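PDB 2Q88: putative ABC transporter amino acid-binding protein, which binds the compatible solute ectoine, probably as the substrate-binding component of an ABC transporter that takes it up for osmoprotection. Local coordinates for residues A[99-104]-A[114-119]; A[107-112]-A[190-195]. All coordinates share one frame; numbering follows the deposited sequence.

Interaction 1: A[99-104]-A[114-119]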
loop_
_atom_site.group_PDB
_atom_site.type_symbol
_atom_site.label_atom_id
_atom_site.label_comp_id
_atom_site.label_asym_id
_atom_site.label_seq_id
_atom_site.Cartn_x
_atom_site.Cartn_y
_atom_site.Cartn_z
ATOM N N ASP A 99 3.592 0.726 -7.880
ATOM C CA ASP A 99 4.059 -0.657 -8.002
ATOM C C ASP A 99 3.091 -1.548 -8.761
ATOM O O ASP A 99 1.884 -1.282 -8.818
ATOM C CB ASP A 99 4.343 -1.280 -6.627
ATOM C CG ASP A 99 5.488 -2.301 -6.671
ATOM O OD1 ASP A 99 6.194 -2.392 -7.700
ATOM O OD2 ASP A 99 5.771 -3.055 -5.729
ATOM N N ALA A 100 3.647 -2.610 -9.332
ATOM C CA ALA A 100 2.878 -3.666 -9.967
ATOM C C ALA A 100 2.570 -4.741 -8.918
ATOM O O ALA A 100 3.090 -4.689 -7.803
ATOM C CB ALA A 100 3.681 -4.245 -11.106
ATOM N N GLU A 101 1.739 -5.719 -9.284
ATOM C CA GLU A 101 1.368 -6.808 -8.386
ATOM C C GLU A 101 2.197 -8.044 -8.706
ATOM O O GLU A 101 2.587 -8.257 -9.862
ATOM C CB GLU A 101 -0.131 -7.148 -8.509
ATOM C CG GLU A 101 -1.090 -5.978 -8.303
ATOM C CD GLU A 101 -1.333 -5.684 -6.830
ATOM O OE1 GLU A 101 -0.435 -5.975 -6.007
ATOM O OE2 GLU A 101 -2.426 -5.189 -6.486
ATOM N N ALA A 102 2.463 -8.852 -7.685
ATOM C CA ALA A 102 3.245 -10.076 -7.843
ATOM C C ALA A 102 2.568 -11.280 -7.179
ATOM O O ALA A 102 1.636 -11.117 -6.396
ATOM C CB ALA A 102 4.661 -9.886 -7.300
ATOM N N PHE A 103 3.039 -12.482 -7.525
ATOM C CA PHE A 103 2.660 -13.731 -6.863
ATOM C C PHE A 103 3.887 -14.375 -6.243
ATOM O O PHE A 103 4.957 -14.401 -6.870
ATOM C CB PHE A 103 2.159 -14.760 -7.874
ATOM C CG PHE A 103 0.799 -14.487 -8.445
ATOM C CD1 PHE A 103 -0.093 -13.619 -7.842
ATOM C CD2 PHE A 103 0.390 -15.188 -9.581
ATOM C CE1 PHE A 103 -1.384 -13.413 -8.401
ATOM C CE2 PHE A 103 -0.868 -14.995 -10.124
ATOM C CZ PHE A 103 -1.752 -14.099 -9.537
ATOM N N ALA A 104 3.710 -14.923 -5.043
ATOM C CA ALA A 104 4.639 -15.880 -4.457
ATOM C C ALA A 104 3.991 -17.251 -4.647
ATOM O O ALA A 104 2.833 -17.453 -4.285
ATOM C CB ALA A 104 4.848 -15.580 -2.982
ATOM N N LYS A 114 -0.300 -17.623 -13.609
ATOM C CA LYS A 114 0.409 -16.424 -14.088
ATOM C C LYS A 114 -0.480 -15.167 -14.047
ATOM O O LYS A 114 0.012 -14.040 -14.172
ATOM C CB LYS A 114 0.922 -16.637 -15.527
ATOM C CG LYS A 114 1.837 -17.841 -15.728
ATOM C CD LYS A 114 2.088 -18.076 -17.211
ATOM C CE LYS A 114 2.838 -19.378 -17.475
ATOM N NZ LYS A 114 3.042 -19.597 -18.954
ATOM N N SER A 115 -1.787 -15.370 -13.897
ATOM C CA SER A 115 -2.757 -14.281 -13.876
ATOM C C SER A 115 -3.842 -14.601 -12.857
ATOM O O SER A 115 -3.955 -15.743 -12.419
ATOM C CB SER A 115 -3.388 -14.100 -15.268
ATOM O OG SER A 115 -4.238 -15.188 -15.603
ATOM N N TYR A 116 -4.648 -13.606 -12.480
ATOM C CA TYR A 116 -5.737 -13.870 -11.542
ATOM C C TYR A 116 -6.807 -14.751 -12.173
ATOM O O TYR A 116 -7.508 -15.481 -11.469
ATOM C CB TYR A 116 -6.343 -12.580 -11.001
ATOM C CG TYR A 116 -5.427 -11.840 -10.063
ATOM C CD1 TYR A 116 -4.701 -10.734 -10.504
ATOM C CD2 TYR A 116 -5.272 -12.248 -8.735
ATOM C CE1 TYR A 116 -3.853 -10.028 -9.637
ATOM C CE2 TYR A 116 -4.415 -11.541 -7.849
ATOM C CZ TYR A 116 -3.701 -10.440 -8.319
ATOM O OH TYR A 116 -2.839 -9.725 -7.481
ATOM N N LYS A 117 -6.907 -14.688 -13.501
ATOM C CA LYS A 117 -7.806 -15.562 -14.266
ATOM C C LYS A 117 -7.410 -17.027 -14.129
ATOM O O LYS A 117 -8.264 -17.894 -14.008
ATOM C CB LYS A 117 -7.810 -15.156 -15.738
ATOM C CG LYS A 117 -8.912 -15.802 -16.564
ATOM C CD LYS A 117 -8.928 -15.228 -17.966
ATOM C CE LYS A 117 -7.877 -15.888 -18.836
ATOM N NZ LYS A 117 -8.166 -17.328 -19.048
ATOM N N ASP A 118 -6.108 -17.295 -14.135
ATOM C CA ASP A 118 -5.600 -18.658 -13.997
ATOM C C ASP A 118 -6.061 -19.282 -12.685
ATOM O O ASP A 118 -6.359 -20.475 -12.621
ATOM C CB ASP A 118 -4.079 -18.654 -14.072
ATOM C CG ASP A 118 -3.561 -18.462 -15.483
ATOM O OD1 ASP A 118 -4.327 -18.698 -16.438
ATOM O OD2 ASP A 118 -2.402 -18.082 -15.739
ATOM N N ILE A 119 -6.135 -18.456 -11.644
ATOM C CA ILE A 119 -6.592 -18.897 -10.336
ATOM C C ILE A 119 -8.086 -19.157 -10.359
ATOM O O ILE A 119 -8.552 -20.145 -9.790
ATOM C CB ILE A 119 -6.257 -17.850 -9.247
ATOM C CG1 ILE A 119 -4.753 -17.539 -9.232
ATOM C CG2 ILE A 119 -6.700 -18.355 -7.859
ATOM C CD1 ILE A 119 -4.415 -16.294 -8.432
#

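Interaction 2: A[107-112]-A[190-195]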
loop_
_atom_site.group_PDB
_atom_site.type_symbol
_atom_site.label_atom_id
_atom_site.label_comp_id
_atom_site.label_asym_id
_atom_site.label_seq_id
_atom_site.Cartn_x
_atom_site.Cartn_y
_atom_site.Cartn_z
ATOM N N LYS A 107 7.803 -23.493 -6.039
ATOM C CA LYS A 107 8.889 -23.579 -7.021
ATOM C C LYS A 107 8.438 -24.421 -8.209
ATOM O O LYS A 107 7.871 -25.492 -8.023
ATOM C CB LYS A 107 10.143 -24.192 -6.390
ATOM C CG LYS A 107 11.390 -24.129 -7.272
ATOM C CD LYS A 107 12.379 -25.235 -6.908
ATOM C CE LYS A 107 13.503 -25.326 -7.926
ATOM N NZ LYS A 107 13.882 -26.746 -8.209
ATOM N N GLY A 108 8.677 -23.919 -9.417
ATOM C CA GLY A 108 8.233 -24.578 -10.642
ATOM C C GLY A 108 6.844 -24.151 -11.092
ATOM O O GLY A 108 6.444 -24.455 -12.219
ATOM N N ASN A 109 6.114 -23.450 -10.220
ATOM C CA ASN A 109 4.740 -23.011 -10.508
ATOM C C ASN A 109 3.903 -24.171 -11.084
ATOM O O ASN A 109 3.496 -24.143 -12.253
ATOM C CB ASN A 109 4.763 -21.785 -11.433
ATOM C CG ASN A 109 3.408 -21.103 -11.557
ATOM O OD1 ASN A 109 2.415 -21.550 -10.991
ATOM N ND2 ASN A 109 3.370 -20.003 -12.305
ATOM N N PRO A 110 3.665 -25.198 -10.257
ATOM C CA PRO A 110 3.070 -26.459 -10.714
ATOM C C PRO A 110 1.653 -26.303 -11.254
ATOM O O PRO A 110 1.226 -27.092 -12.089
ATOM C CB PRO A 110 3.040 -27.304 -9.440
ATOM C CG PRO A 110 3.025 -26.315 -8.341
ATOM C CD PRO A 110 3.939 -25.228 -8.812
ATOM N N LEU A 111 0.941 -25.289 -10.779
ATOM C CA LEU A 111 -0.430 -25.045 -11.217
ATOM C C LEU A 111 -0.488 -24.078 -12.397
ATOM O O LEU A 111 -1.564 -23.766 -12.888
ATOM C CB LEU A 111 -1.265 -24.534 -10.044
ATOM C CG LEU A 111 -2.045 -25.546 -9.196
ATOM C CD1 LEU A 111 -1.329 -26.872 -8.994
ATOM C CD2 LEU A 111 -2.441 -24.923 -7.873
ATOM N N GLY A 112 0.679 -23.616 -12.846
ATOM C CA GLY A 112 0.785 -22.710 -13.994
ATOM C C GLY A 112 -0.034 -21.448 -13.816
ATOM O O GLY A 112 -0.741 -21.029 -14.732
ATOM N N GLU A 190 8.863 -19.300 -5.091
ATOM C CA GLU A 190 9.213 -18.704 -6.363
ATOM C C GLU A 190 8.356 -17.464 -6.603
ATOM O O GLU A 190 7.186 -17.451 -6.244
ATOM C CB GLU A 190 8.922 -19.749 -7.427
ATOM C CG GLU A 190 9.038 -19.318 -8.865
ATOM C CD GLU A 190 9.008 -20.524 -9.763
ATOM O OE1 GLU A 190 9.995 -21.293 -9.735
ATOM O OE2 GLU A 190 7.994 -20.714 -10.464
ATOM N N VAL A 191 8.942 -16.427 -7.205
ATOM C CA VAL A 191 8.216 -15.177 -7.456
ATOM C C VAL A 191 7.842 -15.048 -8.927
ATOM O O VAL A 191 8.675 -15.263 -9.811
ATOM C CB VAL A 191 9.038 -13.930 -7.029
ATOM C CG1 VAL A 191 8.277 -12.636 -7.314
ATOM C CG2 VAL A 191 9.422 -14.009 -5.556
ATOM N N LEU A 192 6.587 -14.691 -9.180
ATOM C CA LEU A 192 6.167 -14.291 -10.516
ATOM C C LEU A 192 5.750 -12.823 -10.458
ATOM O O LEU A 192 4.839 -12.461 -9.716
ATOM C CB LEU A 192 5.024 -15.178 -11.022
ATOM C CG LEU A 192 4.519 -14.931 -12.450
ATOM C CD1 LEU A 192 4.316 -16.238 -13.192
ATOM C CD2 LEU A 192 3.242 -14.095 -12.453
ATOM N N ALA A 193 6.450 -11.986 -11.224
ATOM C CA ALA A 193 6.199 -10.547 -11.246
ATOM C C ALA A 193 6.522 -9.941 -12.618
ATOM O O ALA A 193 7.557 -10.268 -13.206
ATOM C CB ALA A 193 7.014 -9.853 -10.153
ATOM N N PRO A 194 5.649 -9.067 -13.126
ATOM C CA PRO A 194 4.356 -8.781 -12.498
ATOM C C PRO A 194 3.299 -9.802 -12.882
ATOM O O PRO A 194 3.496 -10.562 -13.834
ATOM C CB PRO A 194 3.989 -7.418 -13.075
ATOM C CG PRO A 194 4.602 -7.407 -14.423
ATOM C CD PRO A 194 5.871 -8.235 -14.324
ATOM N N VAL A 195 2.194 -9.821 -12.145
ATOM C CA VAL A 195 1.056 -10.652 -12.508
ATOM C C VAL A 195 0.537 -10.196 -13.868
ATOM O O VAL A 195 0.359 -9.004 -14.106
ATOM C CB VAL A 195 -0.092 -10.555 -11.492
ATOM C CG1 VAL A 195 -1.269 -11.430 -11.946
ATOM C CG2 VAL A 195 0.371 -10.968 -10.115
#

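Interaction 1: A[99-104]-A[114-119]
E101 meets the far segment through its CB, which lies 3.9 Å from the hydroxyl oxygen OH of Y116. Its chain then bends at chi2 (-81°), and the carboxylate finds its polar partner in T134, a residue of the ectoine pocket; the side chain of E101 comes within about 6 Å of the bound ligand. Two residues on, F103 carries most of the contact. CG stands beside the backbone N and anti to the carbonyl carbon (chi1 -73°), and the ring is driven edge-first at one face of Y116. This is a T-shaped stack: the centroids are 5.2 Å apart, the planes at 89°, and CE1 of F103 comes to 3.6 Å from CE2 of Y116. At its tip, CZ of F103 reaches CD1 of I119, also at 3.6 Å, while CE2 lies by the backbone of K114 and S115. That backbone is held by a capping box, in which D118 N donates to S115 OG (3.2 Å) and S115 N weakly to D118 OD2; the same OD2 also takes K114 N (3.0 Å). An alanine in place of Y116 would probably leave the edge of F103 without the face it packs on and S171 OG without its phenolic partner. The stack thus joins strand 98-106 to the start of helix 116-121, with strand 169-173 touching F103 and I119, and helix 134-141 packing on Y116.

Interaction 2: A[107-112]-A[190-195]
With CG anti to the backbone N (chi1 172°) and the chain extended beyond it, E190 carries its carboxylate out from the strand to the backbone of K107, G108 and N109. There OE1 of E190 accepts a nearly straight hydrogen bond from G108 N, 3.0 Å long with an angle of 174° at the hydrogen. The N-H arrives from above the carboxylate plane, 46° out of it. The other oxygen, OE2, packs against CB of N109 at 3.5 Å. K107 crosses E190 at about a right angle and touches it through carbon, its CA lying 3.7 Å from OE1 of E190. NZ of K107 stays 6.9 Å from that same oxygen, so any charge attraction is probably modest. Farther along, ND2 of N109 rests 4.0 Å from CD1 of L192 while donating to the carbonyl of L113, which ties the amide to its own loop. N109 also opens a type I turn closed by G112 N on N109 O. This is a surface contact: the loop between strand 98-106 and helix 116-121 is clasped by strand 189-192, which pairs antiparallel with strand 98-106 and packs V191 on helix 174-184.

Overall arrangement
Following the chain from the N terminus, strand 98-106 comes first, then the loop with 107-112, and then 114-119 at the start of helix 116-121. Interaction 1 closes this short excursion, with only nine residues between its segments. Interaction 2 spans 77 residues to reach strand 189-192, and because its first segment lies inside the loop closed by interaction 1, the two cross rather than nest. They meet on the sheet: F103 and E101 probably hydrogen-bond through their backbones to L192 and V195, and CE1 of F103 packs on CG2 of V195. Together they tie the strand, its outgoing loop and the following helix to the antiparallel neighbour 189-192.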